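Local coordinates for protein telomerase reverse transcriptase (Candida tropicalis MYA-3404, PDB 6ZD1) that probably extends chromosome ends as a reverse transcriptase, adding simple telomeric repeats copied from a template within its RNA component, at residues 275-280 with 374-379; 284-289 with 369-374; 305-310 with 608-613; 597-602 with 660-665. All blocks are in the same frame, centred on the assembly; numbering follows the deposited sequence.

Contact 1 (275-280 with 374-379); sequences FYQKYT and YGTLDE
In the reverse transcriptase region, Lys278 on the long helix 263-298 reaches across to Tyr374 and Glu379 in the loop that follows strand 368-372. The loop folds into a type I turn from Thr376 to Glu379, and the lysine pins it to the helix. Lys278 starts with CG anti to the backbone N (chi1 174°), and a bend further on at chi3 places CE beside the carbonyl of Tyr374. Lys278 CG lies 3.3 Å from Tyr374 O. The same CG covers the centre of one face of the Tyr279 ring. At the tip, Lys278 NZ makes a salt bridge to Glu379 OE1 at 2.7 Å, using the syn lone pair of that oxygen, and the two side chains cross at about a right angle. The other oxygen works inside the turn: Thr376 N donates to Glu379 OE2 at 3.2 Å, arriving from above the carboxylate plane. Gln277 adds a looser touch, OE1 to Thr376 CG2 at 4.1 Å, while Asp378 forms its own salt bridge with Lys270. One carboxylate thus does two jobs, closing the turn with OE2 and pairing with the lysine through OE1, so the ion pair would also tend to steady the shape of the loop.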
loop_
_atom_site.group_PDB
_atom_site.type_symbol
_atom_site.label_atom_id
_atom_site.label_comp_id
_atom_site.label_asym_id
_atom_site.label_seq_id
_atom_site.Cartn_x
_atom_site.Cartn_y
_atom_site.Cartn_z
ATOM N N PHE A 275 10.350 6.709 -19.115
ATOM C CA PHE A 275 11.378 7.742 -19.179
ATOM C C PHE A 275 10.900 9.035 -18.532
ATOM O O PHE A 275 11.691 9.752 -17.907
ATOM C CB PHE A 275 11.793 7.992 -20.628
ATOM C CG PHE A 275 12.572 6.864 -21.233
ATOM C CD1 PHE A 275 12.624 6.702 -22.605
ATOM C CD2 PHE A 275 13.254 5.964 -20.430
ATOM C CE1 PHE A 275 13.340 5.667 -23.164
ATOM C CE2 PHE A 275 13.973 4.924 -20.984
ATOM C CZ PHE A 275 14.015 4.774 -22.354
ATOM N N TYR A 276 9.610 9.353 -18.671
ATOM C CA TYR A 276 9.069 10.529 -17.996
ATOM C C TYR A 276 9.113 10.359 -16.482
ATOM O O TYR A 276 9.438 11.304 -15.753
ATOM C CB TYR A 276 7.640 10.797 -18.469
ATOM C CG TYR A 276 7.026 12.066 -17.917
ATOM C CD1 TYR A 276 6.024 12.018 -16.953
ATOM C CD2 TYR A 276 7.444 13.314 -18.365
ATOM C CE1 TYR A 276 5.458 13.179 -16.452
ATOM C CE2 TYR A 276 6.885 14.477 -17.867
ATOM C CZ TYR A 276 5.895 14.404 -16.911
ATOM O OH TYR A 276 5.339 15.565 -16.419
ATOM N N GLN A 277 8.808 9.157 -15.992
ATOM C CA GLN A 277 8.857 8.916 -14.555
ATOM C C GLN A 277 10.290 8.955 -14.043
ATOM O O GLN A 277 10.564 9.548 -12.992
ATOM C CB GLN A 277 8.203 7.574 -14.228
ATOM C CG GLN A 277 8.070 7.269 -12.745
ATOM C CD GLN A 277 7.394 5.929 -12.490
ATOM O OE1 GLN A 277 7.419 5.035 -13.340
ATOM N NE2 GLN A 277 6.780 5.788 -11.320
ATOM N N LYS A 278 11.226 8.367 -14.791
ATOM C CA LYS A 278 12.599 8.263 -14.306
ATOM C C LYS A 278 13.307 9.611 -14.328
ATOM O O LYS A 278 13.989 9.974 -13.359
ATOM C CB LYS A 278 13.380 7.247 -15.140
ATOM C CG LYS A 278 14.863 7.179 -14.787
ATOM C CD LYS A 278 15.624 6.233 -15.706
ATOM C CE LYS A 278 15.042 4.830 -15.659
ATOM N NZ LYS A 278 15.714 3.910 -16.615
ATOM N N TYR A 279 13.159 10.368 -15.418
ATOM C CA TYR A 279 13.957 11.567 -15.639
ATOM C C TYR A 279 13.237 12.872 -15.317
ATOM O O TYR A 279 13.907 13.897 -15.153
ATOM C CB TYR A 279 14.440 11.619 -17.096
ATOM C CG TYR A 279 15.340 10.470 -17.500
ATOM C CD1 TYR A 279 14.832 9.369 -18.176
ATOM C CD2 TYR A 279 16.695 10.493 -17.211
ATOM C CE1 TYR A 279 15.652 8.320 -18.551
ATOM C CE2 TYR A 279 17.522 9.449 -17.580
ATOM C CZ TYR A 279 16.998 8.366 -18.249
ATOM O OH TYR A 279 17.822 7.328 -18.616
ATOM N N THR A 280 11.907 12.882 -15.247
ATOM C CA THR A 280 11.191 14.122 -14.967
ATOM C C THR A 280 10.428 14.087 -13.650
ATOM O O THR A 280 10.633 14.966 -12.804
ATOM C CB THR A 280 10.237 14.450 -16.133
ATOM O OG1 THR A 280 10.970 14.454 -17.366
ATOM C CG2 THR A 280 9.600 15.817 -15.937
ATOM N N TYR A 374 16.964 6.653 -10.555
ATOM C CA TYR A 374 16.458 5.379 -10.075
ATOM C C TYR A 374 15.854 4.619 -11.244
ATOM O O TYR A 374 15.445 5.205 -12.249
ATOM C CB TYR A 374 15.406 5.559 -8.973
ATOM C CG TYR A 374 15.933 6.203 -7.714
ATOM C CD1 TYR A 374 16.629 5.459 -6.770
ATOM C CD2 TYR A 374 15.732 7.553 -7.465
ATOM C CE1 TYR A 374 17.111 6.042 -5.616
ATOM C CE2 TYR A 374 16.215 8.146 -6.311
ATOM C CZ TYR A 374 16.902 7.381 -5.389
ATOM O OH TYR A 374 17.388 7.953 -4.235
ATOM N N GLY A 375 15.794 3.311 -11.096
ATOM C CA GLY A 375 15.169 2.486 -12.103
ATOM C C GLY A 375 13.674 2.365 -11.891
ATOM O O GLY A 375 13.120 2.831 -10.896
ATOM N N THR A 376 13.030 1.711 -12.846
ATOM C CA THR A 376 11.614 1.399 -12.794
ATOM C C THR A 376 11.482 -0.086 -12.478
ATOM O O THR A 376 12.417 -0.863 -12.693
ATOM C CB THR A 376 10.936 1.742 -14.129
ATOM O OG1 THR A 376 11.236 3.097 -14.492
ATOM C CG2 THR A 376 9.424 1.550 -14.049
ATOM N N LEU A 377 10.343 -0.474 -11.895
ATOM C CA LEU A 377 10.086 -1.896 -11.670
ATOM C C LEU A 377 10.217 -2.660 -12.971
ATOM O O LEU A 377 10.957 -3.648 -13.057
ATOM C CB LEU A 377 8.702 -2.132 -11.064
ATOM C CG LEU A 377 8.394 -3.634 -10.951
ATOM C CD1 LEU A 377 9.397 -4.303 -10.027
ATOM C CD2 LEU A 377 6.984 -3.894 -10.498
ATOM N N ASP A 378 9.495 -2.180 -13.992
ATOM C CA ASP A 378 9.437 -2.817 -15.337
ATOM C C ASP A 378 10.775 -2.695 -16.079
ATOM O O ASP A 378 10.751 -2.697 -17.326
ATOM C CB ASP A 378 8.282 -2.248 -16.168
ATOM C CG ASP A 378 7.121 -1.750 -15.325
ATOM O OD1 ASP A 378 6.994 -2.212 -14.174
ATOM O OD2 ASP A 378 6.355 -0.904 -15.827
ATOM N N GLU A 379 11.890 -2.595 -15.351
ATOM C CA GLU A 379 13.228 -2.518 -16.000
ATOM C C GLU A 379 13.774 -3.945 -16.119
ATOM O O GLU A 379 13.902 -4.447 -17.254
ATOM C CB GLU A 379 14.169 -1.631 -15.182
ATOM C CG GLU A 379 15.222 -0.931 -16.022
ATOM C CD GLU A 379 15.049 0.574 -16.127
ATOM O OE1 GLU A 379 16.022 1.255 -16.508
ATOM O OE2 GLU A 379 13.941 1.062 -15.828
#

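Contact 2 (284-289 with 369-374); sequences VRQVLQ and YHVREY
Gln286 and Val287 lie next to each other on helix 263-298 of the reverse transcriptase region and meet strand 369-372 in quite different ways. The short axes pass 8.6 Å apart at 111°, so the strand runs across the helix. Gln286 is extended beyond CG, with CD anti to CA (chi2 -178°), which takes CD toward the strand, where the amide meets Arg372. There it makes a two-pronged pair: Gln286 NE2 donates to Arg372 O at 2.8 Å, almost straight and with that oxygen in the amide plane, and Arg372 N donates to Gln286 OE1 at 3.1 Å. The same OE1 lies 3.3 Å from Val371 CB. The ring of Tyr374 turns its edge to the amide, their planes 60° apart, with Gln286 NE2 3.6 Å from Tyr374 CE2, while its hydroxyl accepts from Arg372 NE. Val287 is the apolar half, crossing Tyr369 and Val371 at about a right angle. Its CG1 sits over the centre of the Tyr369 ring, 3.9 Å from the centroid, a CH-pi contact; its CG2 packs on Val371 CG1 at 3.7 Å. Strand 423-427 pairs with this strand and adds Ile426 against Val287. Both polar atoms of the Gln286 amide are bonded to Arg372, much as a neighbouring strand would pair with its N-H and C=O, and a second bond from NE2 to Ser282 OG would fix the amide's rotation.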
loop_
_atom_site.group_PDB
_atom_site.type_symbol
_atom_site.label_atom_id
_atom_site.label_comp_id
_atom_site.label_asym_id
_atom_site.label_seq_id
_atom_site.Cartn_x
_atom_site.Cartn_y
_atom_site.Cartn_z
ATOM N N VAL A 284 11.523 15.846 -9.812
ATOM C CA VAL A 284 10.633 16.868 -9.263
ATOM C C VAL A 284 10.242 16.509 -7.835
ATOM O O VAL A 284 10.281 17.350 -6.930
ATOM C CB VAL A 284 9.398 17.052 -10.162
ATOM C CG1 VAL A 284 8.306 17.815 -9.423
ATOM C CG2 VAL A 284 9.779 17.787 -11.433
ATOM N N ARG A 285 9.889 15.241 -7.605
ATOM C CA ARG A 285 9.523 14.824 -6.256
ATOM C C ARG A 285 10.723 14.883 -5.316
ATOM O O ARG A 285 10.580 15.260 -4.146
ATOM C CB ARG A 285 8.921 13.420 -6.282
ATOM C CG ARG A 285 8.463 12.932 -4.922
ATOM C CD ARG A 285 7.463 11.796 -5.031
ATOM N NE ARG A 285 8.013 10.624 -5.704
ATOM C CZ ARG A 285 7.383 9.455 -5.785
ATOM N NH1 ARG A 285 6.188 9.308 -5.228
ATOM N NH2 ARG A 285 7.946 8.431 -6.415
ATOM N N GLN A 286 11.919 14.554 -5.816
ATOM C CA GLN A 286 13.103 14.579 -4.958
ATOM C C GLN A 286 13.434 15.997 -4.505
ATOM O O GLN A 286 13.765 16.220 -3.333
ATOM C CB GLN A 286 14.305 13.972 -5.680
ATOM C CG GLN A 286 14.259 12.467 -5.868
ATOM C CD GLN A 286 15.517 11.946 -6.541
ATOM O OE1 GLN A 286 16.617 12.054 -5.993
ATOM N NE2 GLN A 286 15.365 11.392 -7.739
ATOM N N VAL A 287 13.351 16.968 -5.418
ATOM C CA VAL A 287 13.693 18.340 -5.058
ATOM C C VAL A 287 12.643 18.918 -4.118
ATOM O O VAL A 287 12.973 19.620 -3.154
ATOM C CB VAL A 287 13.857 19.199 -6.324
ATOM C CG1 VAL A 287 14.191 20.639 -5.955
ATOM C CG2 VAL A 287 14.930 18.605 -7.221
ATOM N N LEU A 288 11.369 18.612 -4.362
ATOM C CA LEU A 288 10.323 19.064 -3.452
ATOM C C LEU A 288 10.540 18.501 -2.055
ATOM O O LEU A 288 10.369 19.213 -1.057
ATOM C CB LEU A 288 8.949 18.665 -3.984
ATOM C CG LEU A 288 8.472 19.363 -5.259
ATOM C CD1 LEU A 288 7.134 18.798 -5.694
ATOM C CD2 LEU A 288 8.376 20.864 -5.052
ATOM N N GLN A 289 10.939 17.230 -1.963
ATOM C CA GLN A 289 11.166 16.620 -0.658
ATOM C C GLN A 289 12.351 17.258 0.057
ATOM O O GLN A 289 12.319 17.436 1.280
ATOM C CB GLN A 289 11.378 15.114 -0.812
ATOM C CG GLN A 289 11.321 14.338 0.499
ATOM C CD GLN A 289 9.951 14.389 1.154
ATOM O OE1 GLN A 289 9.004 13.759 0.686
ATOM N NE2 GLN A 289 9.843 15.142 2.244
ATOM N N TYR A 369 19.210 21.655 -9.973
ATOM C CA TYR A 369 19.369 20.805 -8.803
ATOM C C TYR A 369 19.858 19.435 -9.250
ATOM O O TYR A 369 19.464 18.942 -10.311
ATOM C CB TYR A 369 18.048 20.663 -8.040
ATOM C CG TYR A 369 17.407 21.983 -7.685
ATOM C CD1 TYR A 369 16.529 22.609 -8.562
ATOM C CD2 TYR A 369 17.681 22.606 -6.477
ATOM C CE1 TYR A 369 15.941 23.819 -8.244
ATOM C CE2 TYR A 369 17.102 23.815 -6.149
ATOM C CZ TYR A 369 16.232 24.418 -7.035
ATOM O OH TYR A 369 15.652 25.622 -6.712
ATOM N N HIS A 370 20.709 18.822 -8.436
ATOM C CA HIS A 370 21.315 17.540 -8.760
ATOM C C HIS A 370 20.771 16.489 -7.806
ATOM O O HIS A 370 21.013 16.554 -6.595
ATOM C CB HIS A 370 22.840 17.616 -8.677
ATOM C CG HIS A 370 23.446 18.579 -9.649
ATOM N ND1 HIS A 370 23.636 18.273 -10.979
ATOM C CD2 HIS A 370 23.897 19.846 -9.486
ATOM C CE1 HIS A 370 24.181 19.309 -11.593
ATOM N NE2 HIS A 370 24.350 20.275 -10.709
ATOM N N VAL A 371 20.037 15.526 -8.356
ATOM C CA VAL A 371 19.383 14.483 -7.588
ATOM C C VAL A 371 19.753 13.134 -8.198
ATOM O O VAL A 371 20.448 13.060 -9.209
ATOM C CB VAL A 371 17.855 14.678 -7.541
ATOM C CG1 VAL A 371 17.517 15.974 -6.817
ATOM C CG2 VAL A 371 17.286 14.695 -8.951
ATOM N N ARG A 372 19.266 12.066 -7.580
ATOM C CA ARG A 372 19.662 10.719 -7.959
ATOM C C ARG A 372 18.759 10.161 -9.051
ATOM O O ARG A 372 17.594 10.545 -9.184
ATOM C CB ARG A 372 19.630 9.792 -6.744
ATOM C CG ARG A 372 20.629 10.149 -5.658
ATOM C CD ARG A 372 20.323 9.406 -4.364
ATOM N NE ARG A 372 20.113 7.977 -4.584
ATOM C CZ ARG A 372 21.075 7.061 -4.525
ATOM N NH1 ARG A 372 22.322 7.421 -4.252
ATOM N NH2 ARG A 372 20.788 5.783 -4.739
ATOM N N GLU A 373 19.316 9.243 -9.833
ATOM C CA GLU A 373 18.544 8.467 -10.788
ATOM C C GLU A 373 18.128 7.150 -10.145
ATOM O O GLU A 373 18.829 6.605 -9.288
ATOM C CB GLU A 373 19.353 8.199 -12.062
ATOM C CG GLU A 373 18.613 7.391 -13.125
ATOM C CD GLU A 373 19.524 6.892 -14.233
ATOM O OE1 GLU A 373 19.592 7.550 -15.294
ATOM O OE2 GLU A 373 20.173 5.843 -14.039
ATOM N N TYR A 374 16.964 6.653 -10.555
ATOM C CA TYR A 374 16.458 5.379 -10.075
ATOM C C TYR A 374 15.854 4.619 -11.244
ATOM O O TYR A 374 15.445 5.205 -12.249
ATOM C CB TYR A 374 15.406 5.559 -8.973
ATOM C CG TYR A 374 15.933 6.203 -7.714
ATOM C CD1 TYR A 374 16.629 5.459 -6.770
ATOM C CD2 TYR A 374 15.732 7.553 -7.465
ATOM C CE1 TYR A 374 17.111 6.042 -5.616
ATOM C CE2 TYR A 374 16.215 8.146 -6.311
ATOM C CZ TYR A 374 16.902 7.381 -5.389
ATOM O OH TYR A 374 17.388 7.953 -4.235
#

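Contact 3 (305-310 with 608-613); sequences SVNSTN and SLETIR
Two hydroxyls converge on Asn307 O: in Thr611, OG1 lies anti to the carbonyl carbon (chi1 -68°), and in Ser608, OG sits between the backbone N and the carbonyl carbon (chi1 66°). Both belong to the start of helix 609-637, where Ser608 is the N-cap and its OG accepts a weak capping bond from Thr611 N. The helix lies in the C-terminal part of the chain, probably the thumb of the telomerase fold, and here it touches the loop that leads into helix 309-326 of the reverse transcriptase region. Thr611 OG1 donates to Asn307 O at 2.7 Å, in the plane of the carbonyl and at a C=O...donor angle of 147°. Ser608 OG stands 2.9 Å from Asn307 O and 3.1 Å from Glu610 OE2. The Glu610 chain is bent at chi2, and its OE2 lies 3.3 Å from Asn307 CB, with the carboxylate and the Asn307 amide nearly parallel. Ser308 is itself the N-cap of helix 309-326. Its hydroxyl bonds to Glu614, whose other carboxylate oxygen takes Asn310 N, so one acid of helix 609-637 grips the start of the other helix. Beside this, Thr611 OG1 also rests 3.6 Å from Ser308 CA.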
loop_
_atom_site.group_PDB
_atom_site.type_symbol
_atom_site.label_atom_id
_atom_site.label_comp_id
_atom_site.label_asym_id
_atom_site.label_seq_id
_atom_site.Cartn_x
_atom_site.Cartn_y
_atom_site.Cartn_z
ATOM N N SER A 305 5.006 20.071 11.727
ATOM C CA SER A 305 4.569 19.104 10.727
ATOM C C SER A 305 5.385 17.825 10.874
ATOM O O SER A 305 6.600 17.825 10.652
ATOM C CB SER A 305 4.710 19.688 9.321
ATOM O OG SER A 305 3.858 20.808 9.144
ATOM N N VAL A 306 4.716 16.736 11.241
ATOM C CA VAL A 306 5.363 15.477 11.595
ATOM C C VAL A 306 5.105 14.456 10.493
ATOM O O VAL A 306 4.010 14.407 9.920
ATOM C CB VAL A 306 4.858 14.978 12.962
ATOM C CG1 VAL A 306 4.995 13.483 13.082
ATOM C CG2 VAL A 306 5.620 15.665 14.082
ATOM N N ASN A 307 6.112 13.630 10.208
ATOM C CA ASN A 307 6.074 12.760 9.041
ATOM C C ASN A 307 5.557 11.353 9.324
ATOM O O ASN A 307 5.285 10.618 8.370
ATOM C CB ASN A 307 7.470 12.672 8.414
ATOM C CG ASN A 307 7.958 14.013 7.895
ATOM O OD1 ASN A 307 7.163 14.857 7.477
ATOM N ND2 ASN A 307 9.269 14.215 7.919
ATOM N N SER A 308 5.396 10.952 10.583
ATOM C CA SER A 308 4.992 9.579 10.867
ATOM C C SER A 308 4.338 9.503 12.241
ATOM O O SER A 308 4.395 10.447 13.033
ATOM C CB SER A 308 6.189 8.625 10.781
ATOM O OG SER A 308 7.163 8.930 11.766
ATOM N N THR A 309 3.709 8.355 12.514
ATOM C CA THR A 309 3.010 8.171 13.784
ATOM C C THR A 309 3.986 8.078 14.953
ATOM O O THR A 309 3.787 8.718 15.993
ATOM C CB THR A 309 2.121 6.928 13.730
ATOM O OG1 THR A 309 0.925 7.229 12.998
ATOM C CG2 THR A 309 1.747 6.474 15.134
ATOM N N ASN A 310 5.043 7.273 14.809
ATOM C CA ASN A 310 6.022 7.162 15.885
ATOM C C ASN A 310 6.641 8.514 16.210
ATOM O O ASN A 310 7.001 8.768 17.366
ATOM C CB ASN A 310 7.116 6.159 15.521
ATOM C CG ASN A 310 6.581 4.755 15.331
ATOM O OD1 ASN A 310 5.374 4.548 15.207
ATOM N ND2 ASN A 310 7.481 3.780 15.299
ATOM N N SER A 608 4.902 9.309 3.337
ATOM C CA SER A 608 6.334 9.549 3.379
ATOM C C SER A 608 7.080 8.231 3.565
ATOM O O SER A 608 6.501 7.208 3.935
ATOM C CB SER A 608 6.690 10.516 4.508
ATOM O OG SER A 608 6.418 9.941 5.773
ATOM N N LEU A 609 8.386 8.266 3.282
ATOM C CA LEU A 609 9.208 7.072 3.458
ATOM C C LEU A 609 9.260 6.640 4.917
ATOM O O LEU A 609 9.253 5.440 5.213
ATOM C CB LEU A 609 10.618 7.315 2.929
ATOM C CG LEU A 609 10.857 6.939 1.470
ATOM C CD1 LEU A 609 12.347 6.912 1.163
ATOM C CD2 LEU A 609 10.214 5.599 1.155
ATOM N N GLU A 610 9.314 7.603 5.845
ATOM C CA GLU A 610 9.319 7.248 7.260
ATOM C C GLU A 610 8.033 6.536 7.650
ATOM O O GLU A 610 8.050 5.639 8.501
ATOM C CB GLU A 610 9.505 8.495 8.132
ATOM C CG GLU A 610 10.757 9.305 7.840
ATOM C CD GLU A 610 10.510 10.425 6.845
ATOM O OE1 GLU A 610 11.497 11.004 6.342
ATOM O OE2 GLU A 610 9.330 10.729 6.569
ATOM N N THR A 611 6.914 6.913 7.025
ATOM C CA THR A 611 5.656 6.216 7.265
ATOM C C THR A 611 5.662 4.840 6.615
ATOM O O THR A 611 5.220 3.859 7.225
ATOM C CB THR A 611 4.486 7.053 6.751
ATOM O OG1 THR A 611 4.351 8.228 7.562
ATOM C CG2 THR A 611 3.190 6.252 6.801
ATOM N N ILE A 612 6.163 4.743 5.380
ATOM C CA ILE A 612 6.285 3.435 4.740
ATOM C C ILE A 612 7.178 2.529 5.574
ATOM O O ILE A 612 6.842 1.370 5.841
ATOM C CB ILE A 612 6.826 3.576 3.307
ATOM C CG1 ILE A 612 5.785 4.223 2.402
ATOM C CG2 ILE A 612 7.225 2.214 2.759
ATOM C CD1 ILE A 612 6.281 4.443 0.994
ATOM N N ARG A 613 8.310 3.063 6.031
ATOM C CA ARG A 613 9.258 2.253 6.785
ATOM C C ARG A 613 8.639 1.769 8.089
ATOM O O ARG A 613 8.652 0.567 8.383
ATOM C CB ARG A 613 10.526 3.064 7.039
ATOM C CG ARG A 613 11.422 2.513 8.120
ATOM C CD ARG A 613 11.448 3.449 9.309
ATOM N NE ARG A 613 12.509 3.097 10.243
ATOM C CZ ARG A 613 12.891 3.865 11.256
ATOM N NH1 ARG A 613 12.295 5.031 11.462
ATOM N NH2 ARG A 613 13.871 3.469 12.057
#

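Contact 4 (597-602 with 660-665); sequences LSEFLL and FARVNG
Leu602 O is held by Asn664 ND2 at 2.6 Å, with the donor nearly along the C=O axis and Leu602 O close to the plane of the Asn664 amide. The N-H...O angle of 145° shows some bending. Asn664 OD1 also lies close to Leu602 O, with no bond between these two acceptors, so the fine detail of the amide is doubtful; OD1 accepts from Phe604 N. Asn664 ND2 has a weak second bond back to Phe660 O and stands over one face of the Phe660 ring, offset toward its rim. Side-chain carbons pack round this polar point, partly on backbone atoms. Leu602 lays CB 4.0 Å from Phe660 CD2 and brings CD1 to 3.6 Å from Phe660 N. The two methyls of Val663 divide: CG1, anti to the backbone N (chi1 168°), lies 3.6 Å from Glu599 O, and CG2 lies 3.6 Å from Glu599 CB. At the border, Glu599 OE2 approaches the edge of the Arg662 guanidinium, its NH2 at 4.2 Å, too far for a salt bridge; Arg662 pairs with Glu658 instead. The contact thus fastens the loop between helices 582-596 and 609-637 onto the last turn of helix 642-664. Helix 609-637 closes in with Val616 on Leu602 and Ile612 on Phe660, and strand 180-184 approaches the loop through Glu184.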
loop_
_atom_site.group_PDB
_atom_site.type_symbol
_atom_site.label_atom_id
_atom_site.label_comp_id
_atom_site.label_asym_id
_atom_site.label_seq_id
_atom_site.Cartn_x
_atom_site.Cartn_y
_atom_site.Cartn_z
ATOM N N LEU A 597 0.364 -6.836 4.718
ATOM C CA LEU A 597 1.230 -5.947 3.945
ATOM C C LEU A 597 0.443 -5.424 2.747
ATOM O O LEU A 597 0.608 -5.865 1.608
ATOM C CB LEU A 597 2.500 -6.670 3.517
ATOM C CG LEU A 597 3.551 -5.798 2.828
ATOM C CD1 LEU A 597 4.227 -4.870 3.832
ATOM C CD2 LEU A 597 4.572 -6.655 2.090
ATOM N N SER A 598 -0.427 -4.459 3.020
ATOM C CA SER A 598 -1.304 -3.915 1.997
ATOM C C SER A 598 -0.569 -2.906 1.118
ATOM O O SER A 598 0.461 -2.340 1.495
ATOM C CB SER A 598 -2.523 -3.266 2.640
ATOM O OG SER A 598 -3.178 -4.165 3.516
ATOM N N GLU A 599 -1.129 -2.677 -0.073
ATOM C CA GLU A 599 -0.474 -1.814 -1.051
ATOM C C GLU A 599 -0.416 -0.360 -0.594
ATOM O O GLU A 599 0.576 0.328 -0.865
ATOM C CB GLU A 599 -1.198 -1.900 -2.398
ATOM C CG GLU A 599 -1.104 -3.256 -3.082
ATOM C CD GLU A 599 -1.868 -3.310 -4.397
ATOM O OE1 GLU A 599 -2.407 -2.265 -4.825
ATOM O OE2 GLU A 599 -1.931 -4.402 -5.004
ATOM N N PHE A 600 -1.437 0.116 0.122
ATOM C CA PHE A 600 -1.490 1.532 0.474
ATOM C C PHE A 600 -0.400 1.924 1.461
ATOM O O PHE A 600 -0.064 3.110 1.552
ATOM C CB PHE A 600 -2.860 1.894 1.051
ATOM C CG PHE A 600 -3.315 0.969 2.129
ATOM C CD1 PHE A 600 -2.694 0.967 3.365
ATOM C CD2 PHE A 600 -4.358 0.095 1.909
ATOM C CE1 PHE A 600 -3.094 0.106 4.352
ATOM C CE2 PHE A 600 -4.767 -0.763 2.900
ATOM C CZ PHE A 600 -4.117 -0.759 4.115
ATOM N N LEU A 601 0.141 0.970 2.216
ATOM C CA LEU A 601 1.211 1.268 3.153
ATOM C C LEU A 601 2.585 1.175 2.513
ATOM O O LEU A 601 3.590 1.407 3.192
ATOM C CB LEU A 601 1.127 0.339 4.364
ATOM C CG LEU A 601 0.066 0.814 5.359
ATOM C CD1 LEU A 601 0.174 0.094 6.689
ATOM C CD2 LEU A 601 0.113 2.336 5.545
ATOM N N LEU A 602 2.644 0.852 1.225
ATOM C CA LEU A 602 3.851 1.005 0.434
ATOM C C LEU A 602 3.702 2.106 -0.602
ATOM O O LEU A 602 4.635 2.347 -1.374
ATOM C CB LEU A 602 4.201 -0.324 -0.247
ATOM C CG LEU A 602 4.182 -1.535 0.687
ATOM C CD1 LEU A 602 4.455 -2.815 -0.083
ATOM C CD2 LEU A 602 5.192 -1.355 1.809
ATOM N N PHE A 660 6.745 -3.252 -2.802
ATOM C CA PHE A 660 7.000 -1.813 -2.758
ATOM C C PHE A 660 7.316 -1.267 -4.145
ATOM O O PHE A 660 6.849 -0.183 -4.514
ATOM C CB PHE A 660 8.147 -1.499 -1.798
ATOM C CG PHE A 660 8.565 -0.053 -1.806
ATOM C CD1 PHE A 660 9.611 0.380 -2.608
ATOM C CD2 PHE A 660 7.904 0.875 -1.018
ATOM C CE1 PHE A 660 9.991 1.716 -2.619
ATOM C CE2 PHE A 660 8.281 2.212 -1.022
ATOM C CZ PHE A 660 9.324 2.632 -1.825
ATOM N N ALA A 661 8.133 -1.987 -4.917
ATOM C CA ALA A 661 8.419 -1.564 -6.283
ATOM C C ALA A 661 7.188 -1.699 -7.170
ATOM O O ALA A 661 6.961 -0.870 -8.059
ATOM C CB ALA A 661 9.586 -2.370 -6.848
ATOM N N ARG A 662 6.383 -2.740 -6.944
ATOM C CA ARG A 662 5.150 -2.913 -7.707
ATOM C C ARG A 662 4.209 -1.731 -7.501
ATOM O O ARG A 662 3.687 -1.162 -8.468
ATOM C CB ARG A 662 4.467 -4.220 -7.296
ATOM C CG ARG A 662 4.236 -5.225 -8.419
ATOM C CD ARG A 662 3.811 -6.569 -7.839
ATOM N NE ARG A 662 2.657 -6.431 -6.953
ATOM C CZ ARG A 662 2.392 -7.239 -5.929
ATOM N NH1 ARG A 662 3.205 -8.249 -5.642
ATOM N NH2 ARG A 662 1.314 -7.031 -5.183
ATOM N N VAL A 663 3.987 -1.346 -6.243
ATOM C CA VAL A 663 3.015 -0.300 -5.945
ATOM C C VAL A 663 3.463 1.036 -6.527
ATOM O O VAL A 663 2.723 1.683 -7.278
ATOM C CB VAL A 663 2.776 -0.211 -4.428
ATOM C CG1 VAL A 663 1.998 1.048 -4.084
ATOM C CG2 VAL A 663 2.024 -1.442 -3.952
ATOM N N ASN A 664 4.678 1.467 -6.202
ATOM C CA ASN A 664 5.140 2.782 -6.624
ATOM C C ASN A 664 5.743 2.798 -8.020
ATOM O O ASN A 664 5.941 3.883 -8.577
ATOM C CB ASN A 664 6.159 3.316 -5.621
ATOM C CG ASN A 664 5.666 3.207 -4.203
ATOM O OD1 ASN A 664 4.731 3.899 -3.808
ATOM N ND2 ASN A 664 6.277 2.320 -3.432
ATOM N N GLY A 665 6.026 1.638 -8.606
ATOM C CA GLY A 665 6.579 1.579 -9.939
ATOM C C GLY A 665 8.006 2.056 -10.078
ATOM O O GLY A 665 8.611 1.826 -11.128
#

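In the fold
Contacts 1 and 2 are two stations on one helix, 263-298, facing strand 368-372 and the loop after it, and they share Tyr374. Contact 2 is a strand-on-helix seam of amide and apolar packing, contact 1 a turn held by charge; both are partly buried, their centres about 22 and 20 Å from the chain's centre. Contact 4, its centre about 4 Å from that point, is also partly buried, with side-chain packing round one asparagine-to-carbonyl hydrogen bond. It meets contact 1, where Leu377 N probably bonds Gly665 O. Contact 3, at the surface, relies on hydroxyls at a helix start, and Ile612 joins it to contact 4 by packing on Leu602 and Phe660.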